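Local structure of Glyco_hydro_cc domain-containing protein (Pseudomonas viridiflava, 6UAV) at residues I82-L87 against A120-T125; W161-L166 against N187-D192; T183-W188 against E209-L214; D198-Q203 against T247-Y252; Q205-M210 against Q251-L256. The protein probably hydrolyses beta-1,3-glucans at internal linkages, as an endo-beta-1,3-glucanase of glycoside hydrolase family 128 with a TIM-barrel catalytic core. All coordinates share one frame; numbering follows the deposited sequence.

How the contacts relate
In this TIM barrel, chemistry changes with depth and with the elements joined. Contact 1, partly buried, joins a loop to the end of strand 115-121 and the loop after it; contact 2, at the surface, joins two loops. Both rely on directed hydrogen bonds, and contact 2 adds aromatic pairs. Contacts 3 and 5 are buried and built from methionine, aromatic and aliphatic side chains. Contact 4 is partly buried and mixes a leucine contact with charges toward solvent. Contacts 3, 4 and 5 all use helix 200-216, and 4 and 5 pair it with helix 248-255. Contact 3 shares N187 with contact 2, and the chain passes from the buried F185 to the surface loop.

Contact 1 of 5, residues I82-L87 against A120-T125; sequences INEPNL and AMNWGT
N86 buries the most surface here, working through both its side chain and its backbone. With CG in the crowded position between backbone N and carbonyl carbon (chi1 61°), the amide is turned so that N86 ND2 donates to N122 O at 2.9 Å, besides bonding Y129 O. A second bond runs through the backbone, from T125 N to N86 O (2.9 Å). A120 forms a single beta bridge with N83: A120 N donates nearly straight to I82 O (2.9 Å), while A120 O receives a weak bond from E84 N. L87, closing the type I turn from E84, lays CD2 on G124 CA at 3.6 Å; its CD1 lies beside T125, whose hydroxyl is bonded to V88 N. E84 and N122 run side by side, and N122 ND2 meets E84 OE2 (3.0 Å) from above the carboxylate plane. H160 ND1 bonds the same oxygen, so the E84 carboxylate is held by two partners, which probably fixes its orientation, while the nearby E184 carboxylate would work against its ionisation.

Contact 2 of 5, residues W161-L166 against N187-D192; sequences WYDYGL and NWHTLD
Two hydrogen bonds join these loops. W188 N donates to Y162 O at 2.9 Å, approaching from above the carbonyl plane, and H189 ND1 donates to D163 OD1 at 2.7 Å, with the oxygen near the plane of the imidazole. That oxygen is gripped twice: its syn lone pair takes H189 and its anti lone pair takes Y164 N. N187 OD1 accepts from H189 N in an Asx turn, which fixes the backbone where the histidine departs. As H189 NE2 is bonded to D193 OD2, carboxylates flank the ring at both nitrogens and would favour its protonated form.

The aromatic contacts are both edge-to-face. Y162 points CD2 at the centre of the W188 indole face, 3.6 Å above it, with the planes at 59°. Y164 turns an edge to the face of H189, the ring centroids 5.3 Å apart. A polar group also lies over a ring: N187 ND2, bonded to Q206 OE1, sits 3.3 Å above the centre of the Y164 ring.

Y162 OH bonds E184. The loops after strands 156-161 and 180-185 meet at the C-terminal face of the TIM barrel, where enzymes of this fold carry their active sites.

Contact 3 of 5, residues T183-W188 against E209-L214; sequences TEFANW and EMVTML
This is the strand-to-helix half of a beta-alpha-beta unit of the TIM barrel, in which strand 180-185 is covered by helix 200-216, the next helix in the chain. The bump is the F185 ring. Its CG takes the crowded position between the backbone N and the carbonyl carbon (chi1 72°), which sends the ring out toward the helix.

The hollow is shaped by M210, V211 and L214, residues that one turn of helix brings onto a common face. L214 lays its CD1 methyl over one face of the ring, 3.9 Å from the F185 centroid and 16° off the normal, a CH-pi contact slightly offset toward the rim. V211 closes the hollow at the far edge, with V211 CG2 near the ring plane at 4.1 Å from F185 CZ. M210 forms another wall: M210 CB lies 3.8 Å from F185 CE2, and its chain then runs toward the strand, where SD reaches the backbone of A186. Beyond the segments, V211 and L214 also touch Y223 of strand 220-225, while M210 touches L166 of helix 166-173.

At the M210 tip a bend at chi3 (88°) folds the methyl back, bringing M210 CE to 3.9 Å from F185 CD2, while the sulphur stays at the ring edge in a Met-aromatic contact.

Contact 4 of 5, residues D198-Q203 against T247-Y252; sequences DSLEKQ and TELGQY
L200, in the first turn of helix 200-216, has the largest share of this contact. Its CB heads for the opposite helix, and CG stands anti to the backbone N (chi1 171°), so that both methyls are delivered to the other segment. At the fork they part. L200 CD1 comes to L249 CB at 4.0 Å, the aliphatic side of the contact. L200 CD2 lies over the E248 carboxylate, 3.5 Å from E248 CD and nearly as close to either oxygen, while the CB and CG of E248, a fully extended side chain, run alongside the same methyl. Deeper in, Q203 CG approaches L249 CD1 at 4.2 Å; the polar end of Q203 turns to N187 O and H235 O instead.

Both helices begin here, each with an N-cap: S199 OG accepts from K202 N, and T247 OG1 accepts from G250 N at 3.0 Å. A salt bridge from K202 NZ to D198 OD1 (3.0 Å) lies beside the first cap.

At the exposed side of the contact, E201 OE1 and E248 OE2 stand 4.5 Å apart as like charges. K204 NZ forms a salt bridge to E248 and a long, weak pair with E201, so the carboxylate on which the leucine methyl rests is probably partly compensated by this lysine.

Contact 5 of 5, residues Q205-M210 against Q251-L256; sequences QQMAEM and QYYLSL
M207 leaves its helix with CG anti to the backbone N (chi1 170°) and runs straight through chi2, then bends at chi3 (-81°), so that sulphur and methyl settle on Y253. M207 SD lies 3.6 Å from Y253 CB and M207 CE 3.7 Å from Y253 CD1. The sulphur also approaches Y252 CD2 at 4.0 Å, giving one methionine an oblique Met-aromatic contact with two successive tyrosines. Nearer the helix, M207 CG meets L256 CD1 at 3.8 Å. A208 sets its CB against Y252 OH at 3.4 Å. The Y252 ring has L256 CD2 over one face and makes a cation-pi contact with K204.

The axes of segments 205-210 and 251-255 run nearly parallel, approaching to 10.4 Å and crossing at -19°. Both lie on the outside of the barrel. M207 and Y253 reach W225 of strand 220-225, and Y253 OH bonds G7 O of strand 6-9, so the last helix packs over the seam where the eighth strand meets the first.

Contact 1 of 5, residues I82-L87 against A120-T125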
# COMPACT_ATOMS: atom_id res chain seq x y z
N ILE A 82 -5.53 -7.83 2.01
CA ILE A 82 -6.09 -7.53 3.35
C ILE A 82 -5.73 -6.12 3.84
O ILE A 82 -4.66 -5.92 4.43
CB ILE A 82 -5.75 -8.62 4.39
CG1 ILE A 82 -6.02 -10.04 3.82
CG2 ILE A 82 -6.62 -8.29 5.61
CD1 ILE A 82 -6.17 -11.16 4.81
N ASN A 83 -6.67 -5.20 3.65
CA ASN A 83 -6.44 -3.76 4.00
C ASN A 83 -6.75 -3.48 5.47
O ASN A 83 -7.91 -3.27 5.78
CB ASN A 83 -7.27 -2.84 3.13
CG ASN A 83 -6.75 -1.42 3.25
OD1 ASN A 83 -5.68 -1.12 2.75
ND2 ASN A 83 -7.52 -0.56 3.90
N GLU A 84 -5.74 -3.44 6.34
CA GLU A 84 -5.91 -3.07 7.76
C GLU A 84 -6.91 -3.98 8.44
O GLU A 84 -7.97 -3.56 8.89
CB GLU A 84 -6.31 -1.59 7.83
CG GLU A 84 -5.14 -0.69 7.42
CD GLU A 84 -5.36 0.78 7.76
OE1 GLU A 84 -6.41 1.09 8.39
OE2 GLU A 84 -4.51 1.57 7.40
N PRO A 85 -6.57 -5.28 8.61
CA PRO A 85 -7.48 -6.19 9.27
C PRO A 85 -7.81 -5.83 10.71
O PRO A 85 -8.90 -6.16 11.19
CB PRO A 85 -6.75 -7.54 9.23
CG PRO A 85 -5.27 -7.16 9.11
CD PRO A 85 -5.26 -5.89 8.27
N ASN A 86 -6.86 -5.19 11.40
CA ASN A 86 -7.05 -4.83 12.82
C ASN A 86 -7.77 -3.48 12.95
O ASN A 86 -7.74 -2.95 14.04
CB ASN A 86 -5.73 -4.90 13.56
CG ASN A 86 -4.65 -3.96 13.05
OD1 ASN A 86 -4.57 -3.74 11.84
ND2 ASN A 86 -3.80 -3.51 13.98
N LEU A 87 -8.31 -2.91 11.88
CA LEU A 87 -9.11 -1.67 12.01
C LEU A 87 -10.56 -2.09 11.74
O LEU A 87 -10.84 -2.66 10.66
CB LEU A 87 -8.66 -0.62 11.00
CG LEU A 87 -7.46 0.25 11.41
CD1 LEU A 87 -7.80 1.15 12.60
CD2 LEU A 87 -6.20 -0.57 11.63
N ALA A 120 -1.87 -5.72 5.18
CA ALA A 120 -1.48 -4.30 5.35
C ALA A 120 -1.86 -3.87 6.74
O ALA A 120 -3.08 -3.74 7.05
CB ALA A 120 -2.12 -3.44 4.30
N MET A 121 -0.85 -3.69 7.59
CA MET A 121 -1.02 -3.38 9.01
C MET A 121 -0.94 -1.88 9.27
O MET A 121 -0.41 -1.10 8.46
CB MET A 121 0.02 -4.15 9.84
CG MET A 121 -0.02 -5.68 9.60
SD MET A 121 -1.69 -6.45 9.80
CE MET A 121 -1.96 -6.14 11.54
N ASN A 122 -1.54 -1.53 10.41
CA ASN A 122 -1.46 -0.18 11.01
C ASN A 122 -1.67 -0.36 12.52
O ASN A 122 -1.89 -1.52 12.98
CB ASN A 122 -2.47 0.74 10.30
CG ASN A 122 -2.32 2.25 10.50
OD1 ASN A 122 -1.63 2.73 11.42
ND2 ASN A 122 -2.95 2.98 9.59
N TRP A 123 -1.66 0.72 13.30
CA TRP A 123 -2.11 0.67 14.70
C TRP A 123 -3.61 0.65 14.67
O TRP A 123 -4.16 1.46 13.94
CB TRP A 123 -1.58 1.85 15.52
CG TRP A 123 -1.63 1.51 16.97
CD1 TRP A 123 -2.59 1.78 17.89
CD2 TRP A 123 -0.67 0.68 17.61
NE1 TRP A 123 -2.28 1.18 19.07
CE2 TRP A 123 -1.10 0.49 18.93
CE3 TRP A 123 0.54 0.15 17.17
CZ2 TRP A 123 -0.35 -0.23 19.85
CZ3 TRP A 123 1.30 -0.52 18.09
CH2 TRP A 123 0.83 -0.77 19.37
N GLY A 124 -4.22 -0.28 15.42
CA GLY A 124 -5.60 -0.69 15.16
C GLY A 124 -6.56 -0.34 16.26
O GLY A 124 -6.17 0.28 17.29
N THR A 125 -7.79 -0.73 15.98
CA THR A 125 -8.98 -0.49 16.83
C THR A 125 -9.66 -1.81 17.19
O THR A 125 -10.50 -1.83 18.12
CB THR A 125 -9.93 0.49 16.15
OG1 THR A 125 -10.28 -0.12 14.92
CG2 THR A 125 -9.29 1.84 15.96

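Contact 2 of 5, residues W161-L166 against N187-D192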
# COMPACT_ATOMS: atom_id res chain seq x y z
N TRP A 161 1.13 4.13 7.63
CA TRP A 161 1.54 4.95 8.78
C TRP A 161 1.35 6.42 8.42
O TRP A 161 1.80 6.84 7.36
CB TRP A 161 2.97 4.63 9.17
CG TRP A 161 3.24 5.04 10.58
CD1 TRP A 161 4.06 6.06 11.01
CD2 TRP A 161 2.69 4.42 11.75
NE1 TRP A 161 4.03 6.12 12.37
CE2 TRP A 161 3.21 5.13 12.86
CE3 TRP A 161 1.84 3.32 11.98
CZ2 TRP A 161 2.86 4.80 14.16
CZ3 TRP A 161 1.48 3.01 13.27
CH2 TRP A 161 2.01 3.73 14.35
N TYR A 162 0.69 7.14 9.33
CA TYR A 162 0.32 8.57 9.18
C TYR A 162 0.94 9.47 10.27
O TYR A 162 0.36 10.46 10.68
CB TYR A 162 -1.21 8.64 9.17
CG TYR A 162 -1.80 8.12 7.89
CD1 TYR A 162 -2.00 6.76 7.71
CD2 TYR A 162 -2.05 8.97 6.81
CE1 TYR A 162 -2.55 6.27 6.53
CE2 TYR A 162 -2.59 8.50 5.63
CZ TYR A 162 -2.83 7.14 5.49
OH TYR A 162 -3.38 6.70 4.32
N ASP A 163 2.10 9.08 10.82
CA ASP A 163 2.69 9.80 11.98
C ASP A 163 4.20 9.70 11.85
O ASP A 163 4.72 9.11 10.91
CB ASP A 163 2.17 9.28 13.32
CG ASP A 163 2.06 10.29 14.44
OD1 ASP A 163 2.79 11.28 14.41
OD2 ASP A 163 1.26 10.03 15.35
N TYR A 164 4.87 10.39 12.77
CA TYR A 164 6.31 10.18 12.96
C TYR A 164 6.58 8.73 13.39
O TYR A 164 5.64 7.99 13.75
CB TYR A 164 6.82 11.12 14.05
CG TYR A 164 6.66 12.58 13.71
CD1 TYR A 164 5.51 13.25 14.06
CD2 TYR A 164 7.65 13.29 13.04
CE1 TYR A 164 5.32 14.59 13.76
CE2 TYR A 164 7.49 14.65 12.75
CZ TYR A 164 6.30 15.28 13.06
OH TYR A 164 6.13 16.62 12.82
N GLY A 165 7.85 8.33 13.27
CA GLY A 165 8.34 7.03 13.74
C GLY A 165 8.12 5.90 12.77
O GLY A 165 8.23 4.69 13.22
N LEU A 166 7.86 6.18 11.50
CA LEU A 166 7.68 5.06 10.55
C LEU A 166 8.89 4.09 10.58
O LEU A 166 8.69 2.86 10.63
CB LEU A 166 7.38 5.60 9.16
CG LEU A 166 7.45 4.59 8.04
CD1 LEU A 166 6.47 3.41 8.25
CD2 LEU A 166 7.16 5.29 6.76
N ASN A 187 2.41 12.34 6.75
CA ASN A 187 2.36 12.67 8.18
C ASN A 187 1.16 13.54 8.51
O ASN A 187 1.11 14.69 8.08
CB ASN A 187 3.65 13.35 8.64
CG ASN A 187 3.82 13.31 10.14
OD1 ASN A 187 2.82 13.38 10.90
ND2 ASN A 187 5.07 13.15 10.57
N TRP A 188 0.23 12.99 9.29
CA TRP A 188 -1.03 13.63 9.71
C TRP A 188 -1.01 13.92 11.20
O TRP A 188 -2.08 14.11 11.79
CB TRP A 188 -2.20 12.73 9.31
CG TRP A 188 -2.46 12.69 7.83
CD1 TRP A 188 -1.65 13.07 6.79
CD2 TRP A 188 -3.64 12.12 7.23
NE1 TRP A 188 -2.27 12.83 5.59
CE2 TRP A 188 -3.51 12.28 5.83
CE3 TRP A 188 -4.81 11.56 7.76
CZ2 TRP A 188 -4.49 11.79 4.95
CZ3 TRP A 188 -5.80 11.17 6.89
CH2 TRP A 188 -5.64 11.27 5.51
N HIS A 189 0.17 14.07 11.81
CA HIS A 189 0.21 14.47 13.24
C HIS A 189 -0.63 15.74 13.45
O HIS A 189 -0.46 16.70 12.72
CB HIS A 189 1.64 14.74 13.69
CG HIS A 189 1.84 14.69 15.15
ND1 HIS A 189 2.16 13.49 15.75
CD2 HIS A 189 1.82 15.66 16.10
CE1 HIS A 189 2.41 13.72 17.03
NE2 HIS A 189 2.17 15.06 17.31
N THR A 190 -1.51 15.72 14.43
CA THR A 190 -2.52 16.77 14.67
C THR A 190 -2.38 17.38 16.07
O THR A 190 -2.71 18.59 16.29
CB THR A 190 -3.91 16.16 14.43
OG1 THR A 190 -3.96 15.86 13.03
CG2 THR A 190 -5.03 17.10 14.82
N LEU A 191 -1.99 16.59 17.06
CA LEU A 191 -1.95 17.09 18.47
C LEU A 191 -1.08 18.34 18.57
O LEU A 191 -0.03 18.48 17.85
CB LEU A 191 -1.43 16.00 19.39
CG LEU A 191 -2.36 14.81 19.60
CD1 LEU A 191 -1.66 13.82 20.52
CD2 LEU A 191 -3.64 15.27 20.28
N ASP A 192 -1.50 19.25 19.44
CA ASP A 192 -0.81 20.55 19.59
C ASP A 192 0.45 20.39 20.45
O ASP A 192 0.44 20.82 21.58
CB ASP A 192 -1.79 21.59 20.16
CG ASP A 192 -1.26 23.03 20.14
OD1 ASP A 192 -0.16 23.32 19.61
OD2 ASP A 192 -1.98 23.88 20.68

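Contact 3 of 5, residues T183-W188 against E209-L214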
# COMPACT_ATOMS: atom_id res chain seq x y z
N THR A 183 2.26 0.91 1.94
CA THR A 183 1.32 1.16 0.82
C THR A 183 0.40 2.35 1.10
O THR A 183 -0.42 2.68 0.25
CB THR A 183 0.55 -0.13 0.50
OG1 THR A 183 -0.05 -0.59 1.71
CG2 THR A 183 1.49 -1.18 -0.06
N GLU A 184 0.52 2.94 2.27
CA GLU A 184 -0.08 4.26 2.59
C GLU A 184 0.87 4.93 3.58
O GLU A 184 1.22 4.35 4.64
CB GLU A 184 -1.45 4.24 3.27
CG GLU A 184 -2.52 3.51 2.48
CD GLU A 184 -3.86 3.45 3.14
OE1 GLU A 184 -4.14 4.23 4.11
OE2 GLU A 184 -4.69 2.57 2.72
N PHE A 185 1.27 6.16 3.26
CA PHE A 185 1.98 7.01 4.23
C PHE A 185 1.83 8.48 3.87
O PHE A 185 1.52 8.84 2.75
CB PHE A 185 3.46 6.66 4.38
CG PHE A 185 4.35 7.01 3.24
CD1 PHE A 185 4.20 6.42 2.00
CD2 PHE A 185 5.31 8.01 3.38
CE1 PHE A 185 5.02 6.75 0.93
CE2 PHE A 185 6.15 8.32 2.34
CZ PHE A 185 5.99 7.71 1.11
N ALA A 186 1.94 9.27 4.92
CA ALA A 186 1.94 10.74 4.94
C ALA A 186 2.16 11.08 6.40
O ALA A 186 2.01 10.16 7.25
CB ALA A 186 0.61 11.22 4.41
N ASN A 187 2.41 12.34 6.75
CA ASN A 187 2.36 12.67 8.18
C ASN A 187 1.16 13.54 8.51
O ASN A 187 1.11 14.69 8.08
CB ASN A 187 3.65 13.35 8.64
CG ASN A 187 3.82 13.31 10.14
OD1 ASN A 187 2.82 13.38 10.90
ND2 ASN A 187 5.07 13.15 10.57
N TRP A 188 0.23 12.99 9.29
CA TRP A 188 -1.03 13.63 9.71
C TRP A 188 -1.01 13.92 11.20
O TRP A 188 -2.08 14.11 11.79
CB TRP A 188 -2.20 12.73 9.31
CG TRP A 188 -2.46 12.69 7.83
CD1 TRP A 188 -1.65 13.07 6.79
CD2 TRP A 188 -3.64 12.12 7.23
NE1 TRP A 188 -2.27 12.83 5.59
CE2 TRP A 188 -3.51 12.28 5.83
CE3 TRP A 188 -4.81 11.56 7.76
CZ2 TRP A 188 -4.49 11.79 4.95
CZ3 TRP A 188 -5.80 11.17 6.89
CH2 TRP A 188 -5.64 11.27 5.51
N GLU A 209 11.83 13.44 4.32
CA GLU A 209 12.44 12.56 5.35
C GLU A 209 11.96 11.12 5.13
O GLU A 209 12.79 10.22 5.05
CB GLU A 209 12.05 13.02 6.76
CG GLU A 209 13.07 13.98 7.29
CD GLU A 209 13.11 14.22 8.78
OE1 GLU A 209 12.38 13.53 9.54
OE2 GLU A 209 13.87 15.14 9.15
N MET A 210 10.66 10.92 5.02
CA MET A 210 10.08 9.56 4.91
C MET A 210 10.52 8.93 3.59
O MET A 210 10.90 7.77 3.62
CB MET A 210 8.57 9.61 5.02
CG MET A 210 8.14 10.19 6.33
SD MET A 210 6.29 10.42 6.50
CE MET A 210 6.07 8.78 7.13
N VAL A 211 10.46 9.66 2.49
CA VAL A 211 10.83 9.08 1.17
C VAL A 211 12.32 8.71 1.20
O VAL A 211 12.70 7.59 0.70
CB VAL A 211 10.50 10.04 -0.00
CG1 VAL A 211 11.19 9.60 -1.30
CG2 VAL A 211 9.01 10.09 -0.19
N THR A 212 13.17 9.58 1.75
CA THR A 212 14.62 9.28 1.78
C THR A 212 14.83 8.00 2.57
O THR A 212 15.69 7.17 2.18
CB THR A 212 15.44 10.42 2.38
OG1 THR A 212 15.24 11.55 1.53
CG2 THR A 212 16.91 10.10 2.47
N MET A 213 14.16 7.90 3.70
CA MET A 213 14.33 6.74 4.59
C MET A 213 13.85 5.48 3.84
O MET A 213 14.61 4.46 3.85
CB MET A 213 13.57 6.99 5.89
CG MET A 213 13.64 5.86 6.88
SD MET A 213 12.35 4.63 6.61
CE MET A 213 10.89 5.58 6.99
N LEU A 214 12.72 5.54 3.14
CA LEU A 214 12.13 4.35 2.48
C LEU A 214 12.99 3.95 1.27
O LEU A 214 13.14 2.76 1.06
CB LEU A 214 10.69 4.61 2.09
CG LEU A 214 9.73 4.80 3.25
CD1 LEU A 214 8.38 5.28 2.72
CD2 LEU A 214 9.54 3.53 4.11

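Contact 4 of 5, residues D198-Q203 against T247-Y252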
# COMPACT_ATOMS: atom_id res chain seq x y z
N ASP A 198 0.68 21.20 9.91
CA ASP A 198 -0.42 22.19 9.74
C ASP A 198 0.02 23.19 8.65
O ASP A 198 -0.59 24.23 8.54
CB ASP A 198 -0.76 22.86 11.07
CG ASP A 198 0.52 23.44 11.70
OD1 ASP A 198 1.59 23.17 11.20
OD2 ASP A 198 0.27 24.40 12.56
N SER A 199 1.01 22.82 7.84
CA SER A 199 1.45 23.63 6.69
C SER A 199 1.94 22.72 5.56
O SER A 199 2.39 21.54 5.79
CB SER A 199 2.52 24.66 7.08
OG SER A 199 3.75 24.02 7.39
N LEU A 200 1.94 23.27 4.36
CA LEU A 200 2.57 22.58 3.21
C LEU A 200 4.09 22.37 3.45
O LEU A 200 4.60 21.26 3.10
CB LEU A 200 2.28 23.33 1.91
CG LEU A 200 3.07 22.82 0.69
CD1 LEU A 200 2.70 21.37 0.36
CD2 LEU A 200 2.92 23.72 -0.54
N GLU A 201 4.84 23.37 3.91
CA GLU A 201 6.29 23.14 4.11
C GLU A 201 6.43 21.86 5.02
O GLU A 201 7.31 21.05 4.76
CB GLU A 201 7.02 24.37 4.65
CG GLU A 201 8.43 24.60 3.98
CD GLU A 201 8.54 24.55 2.43
OE1 GLU A 201 7.78 25.29 1.74
OE2 GLU A 201 9.38 23.77 1.89
N LYS A 202 5.58 21.72 6.04
CA LYS A 202 5.83 20.72 7.11
C LYS A 202 5.54 19.37 6.45
O LYS A 202 6.31 18.47 6.68
CB LYS A 202 4.96 20.98 8.33
CG LYS A 202 5.49 22.10 9.22
CD LYS A 202 4.70 22.29 10.51
CE LYS A 202 5.03 23.63 11.16
NZ LYS A 202 4.28 23.92 12.41
N GLN A 203 4.55 19.31 5.57
CA GLN A 203 4.28 18.02 4.87
C GLN A 203 5.43 17.75 3.90
O GLN A 203 5.84 16.59 3.76
CB GLN A 203 2.93 18.01 4.12
CG GLN A 203 2.48 16.64 3.68
CD GLN A 203 2.24 15.71 4.84
OE1 GLN A 203 3.06 14.86 5.09
NE2 GLN A 203 1.10 15.84 5.49
N THR A 247 -0.08 19.37 -7.64
CA THR A 247 0.14 20.38 -6.60
C THR A 247 1.65 20.60 -6.44
O THR A 247 2.48 19.88 -7.02
CB THR A 247 -0.43 19.95 -5.26
OG1 THR A 247 0.23 18.74 -4.88
CG2 THR A 247 -1.93 19.74 -5.31
N GLU A 248 2.01 21.62 -5.69
CA GLU A 248 3.42 21.77 -5.29
C GLU A 248 3.92 20.47 -4.65
O GLU A 248 5.02 20.02 -4.99
CB GLU A 248 3.55 22.97 -4.37
CG GLU A 248 4.95 23.17 -3.91
CD GLU A 248 5.11 24.47 -3.15
OE1 GLU A 248 4.26 25.34 -3.33
OE2 GLU A 248 5.98 24.50 -2.28
N LEU A 249 3.15 19.88 -3.75
CA LEU A 249 3.56 18.63 -3.07
C LEU A 249 3.81 17.56 -4.13
O LEU A 249 4.79 16.80 -3.99
CB LEU A 249 2.52 18.16 -2.06
CG LEU A 249 3.00 16.97 -1.23
CD1 LEU A 249 4.00 17.41 -0.18
CD2 LEU A 249 1.82 16.23 -0.62
N GLY A 250 2.91 17.46 -5.11
CA GLY A 250 3.02 16.41 -6.14
C GLY A 250 4.29 16.58 -6.95
O GLY A 250 4.99 15.62 -7.17
N GLN A 251 4.55 17.81 -7.42
CA GLN A 251 5.79 18.07 -8.18
C GLN A 251 6.95 17.63 -7.27
O GLN A 251 7.94 17.03 -7.76
CB GLN A 251 5.83 19.55 -8.60
CG GLN A 251 6.90 19.86 -9.62
CD GLN A 251 6.39 19.72 -11.04
OE1 GLN A 251 6.80 18.82 -11.78
NE2 GLN A 251 5.49 20.61 -11.44
N TYR A 252 6.91 17.99 -6.00
CA TYR A 252 8.03 17.75 -5.07
C TYR A 252 8.26 16.24 -4.94
O TYR A 252 9.40 15.74 -5.17
CB TYR A 252 7.77 18.44 -3.73
CG TYR A 252 8.90 18.36 -2.75
CD1 TYR A 252 10.09 19.02 -3.00
CD2 TYR A 252 8.77 17.74 -1.53
CE1 TYR A 252 11.13 19.03 -2.09
CE2 TYR A 252 9.79 17.75 -0.60
CZ TYR A 252 11.00 18.37 -0.88
OH TYR A 252 12.07 18.37 -0.00

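Contact 5 of 5, residues Q205-M210 against Q251-L256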
# COMPACT_ATOMS: atom_id res chain seq x y z
N GLN A 205 8.57 18.70 4.20
CA GLN A 205 9.71 18.30 5.06
C GLN A 205 9.55 16.81 5.41
O GLN A 205 10.53 16.04 5.32
CB GLN A 205 9.80 19.24 6.25
CG GLN A 205 11.09 19.07 7.06
CD GLN A 205 11.12 17.86 7.96
OE1 GLN A 205 10.08 17.38 8.43
NE2 GLN A 205 12.31 17.35 8.20
N GLN A 206 8.37 16.42 5.84
CA GLN A 206 8.16 15.04 6.32
C GLN A 206 8.13 14.08 5.11
O GLN A 206 8.72 12.98 5.23
CB GLN A 206 6.89 14.96 7.14
CG GLN A 206 7.14 15.32 8.59
CD GLN A 206 8.10 14.34 9.23
OE1 GLN A 206 7.74 13.17 9.42
NE2 GLN A 206 9.33 14.81 9.53
N MET A 207 7.59 14.49 3.97
CA MET A 207 7.67 13.67 2.73
C MET A 207 9.13 13.43 2.38
O MET A 207 9.50 12.27 2.10
CB MET A 207 6.96 14.35 1.55
CG MET A 207 7.22 13.65 0.24
SD MET A 207 6.43 14.51 -1.11
CE MET A 207 4.77 13.87 -0.90
N ALA A 208 9.96 14.44 2.41
CA ALA A 208 11.38 14.23 2.03
C ALA A 208 12.03 13.23 3.02
O ALA A 208 12.76 12.33 2.60
CB ALA A 208 12.11 15.56 1.97
N GLU A 209 11.83 13.44 4.32
CA GLU A 209 12.44 12.56 5.35
C GLU A 209 11.96 11.12 5.13
O GLU A 209 12.79 10.22 5.05
CB GLU A 209 12.05 13.02 6.76
CG GLU A 209 13.07 13.98 7.29
CD GLU A 209 13.11 14.22 8.78
OE1 GLU A 209 12.38 13.53 9.54
OE2 GLU A 209 13.87 15.14 9.15
N MET A 210 10.66 10.92 5.02
CA MET A 210 10.08 9.56 4.91
C MET A 210 10.52 8.93 3.59
O MET A 210 10.90 7.77 3.62
CB MET A 210 8.57 9.61 5.02
CG MET A 210 8.14 10.19 6.33
SD MET A 210 6.29 10.42 6.50
CE MET A 210 6.07 8.78 7.13
N GLN A 251 4.55 17.81 -7.42
CA GLN A 251 5.79 18.07 -8.18
C GLN A 251 6.95 17.63 -7.27
O GLN A 251 7.94 17.03 -7.76
CB GLN A 251 5.83 19.55 -8.60
CG GLN A 251 6.90 19.86 -9.62
CD GLN A 251 6.39 19.72 -11.04
OE1 GLN A 251 6.80 18.82 -11.78
NE2 GLN A 251 5.49 20.61 -11.44
N TYR A 252 6.91 17.99 -6.00
CA TYR A 252 8.03 17.75 -5.07
C TYR A 252 8.26 16.24 -4.94
O TYR A 252 9.40 15.74 -5.17
CB TYR A 252 7.77 18.44 -3.73
CG TYR A 252 8.90 18.36 -2.75
CD1 TYR A 252 10.09 19.02 -3.00
CD2 TYR A 252 8.77 17.74 -1.53
CE1 TYR A 252 11.13 19.03 -2.09
CE2 TYR A 252 9.79 17.75 -0.60
CZ TYR A 252 11.00 18.37 -0.88
OH TYR A 252 12.07 18.37 -0.00
N TYR A 253 7.20 15.51 -4.68
CA TYR A 253 7.24 14.02 -4.59
C TYR A 253 7.95 13.40 -5.79
O TYR A 253 8.85 12.50 -5.62
CB TYR A 253 5.84 13.46 -4.47
CG TYR A 253 5.73 11.97 -4.20
CD1 TYR A 253 6.34 11.36 -3.13
CD2 TYR A 253 4.92 11.16 -4.99
CE1 TYR A 253 6.21 10.00 -2.86
CE2 TYR A 253 4.74 9.81 -4.72
CZ TYR A 253 5.37 9.22 -3.63
OH TYR A 253 5.27 7.90 -3.32
N LEU A 254 7.57 13.82 -6.98
CA LEU A 254 8.08 13.18 -8.22
C LEU A 254 9.54 13.52 -8.43
O LEU A 254 10.24 12.73 -9.17
CB LEU A 254 7.19 13.58 -9.41
CG LEU A 254 5.70 13.29 -9.25
CD1 LEU A 254 4.94 13.76 -10.48
CD2 LEU A 254 5.42 11.85 -8.99
N SER A 255 10.02 14.62 -7.86
CA SER A 255 11.40 15.15 -8.04
C SER A 255 12.37 14.51 -7.07
O SER A 255 13.58 14.66 -7.29
CB SER A 255 11.43 16.65 -7.76
OG SER A 255 11.52 16.90 -6.32
N LEU A 256 11.89 13.92 -5.98
CA LEU A 256 12.80 13.44 -4.91
C LEU A 256 13.78 12.41 -5.47
O LEU A 256 13.44 11.59 -6.32
CB LEU A 256 11.97 12.90 -3.74
CG LEU A 256 11.29 14.03 -2.95
CD1 LEU A 256 10.27 13.48 -1.94
CD2 LEU A 256 12.31 14.91 -2.29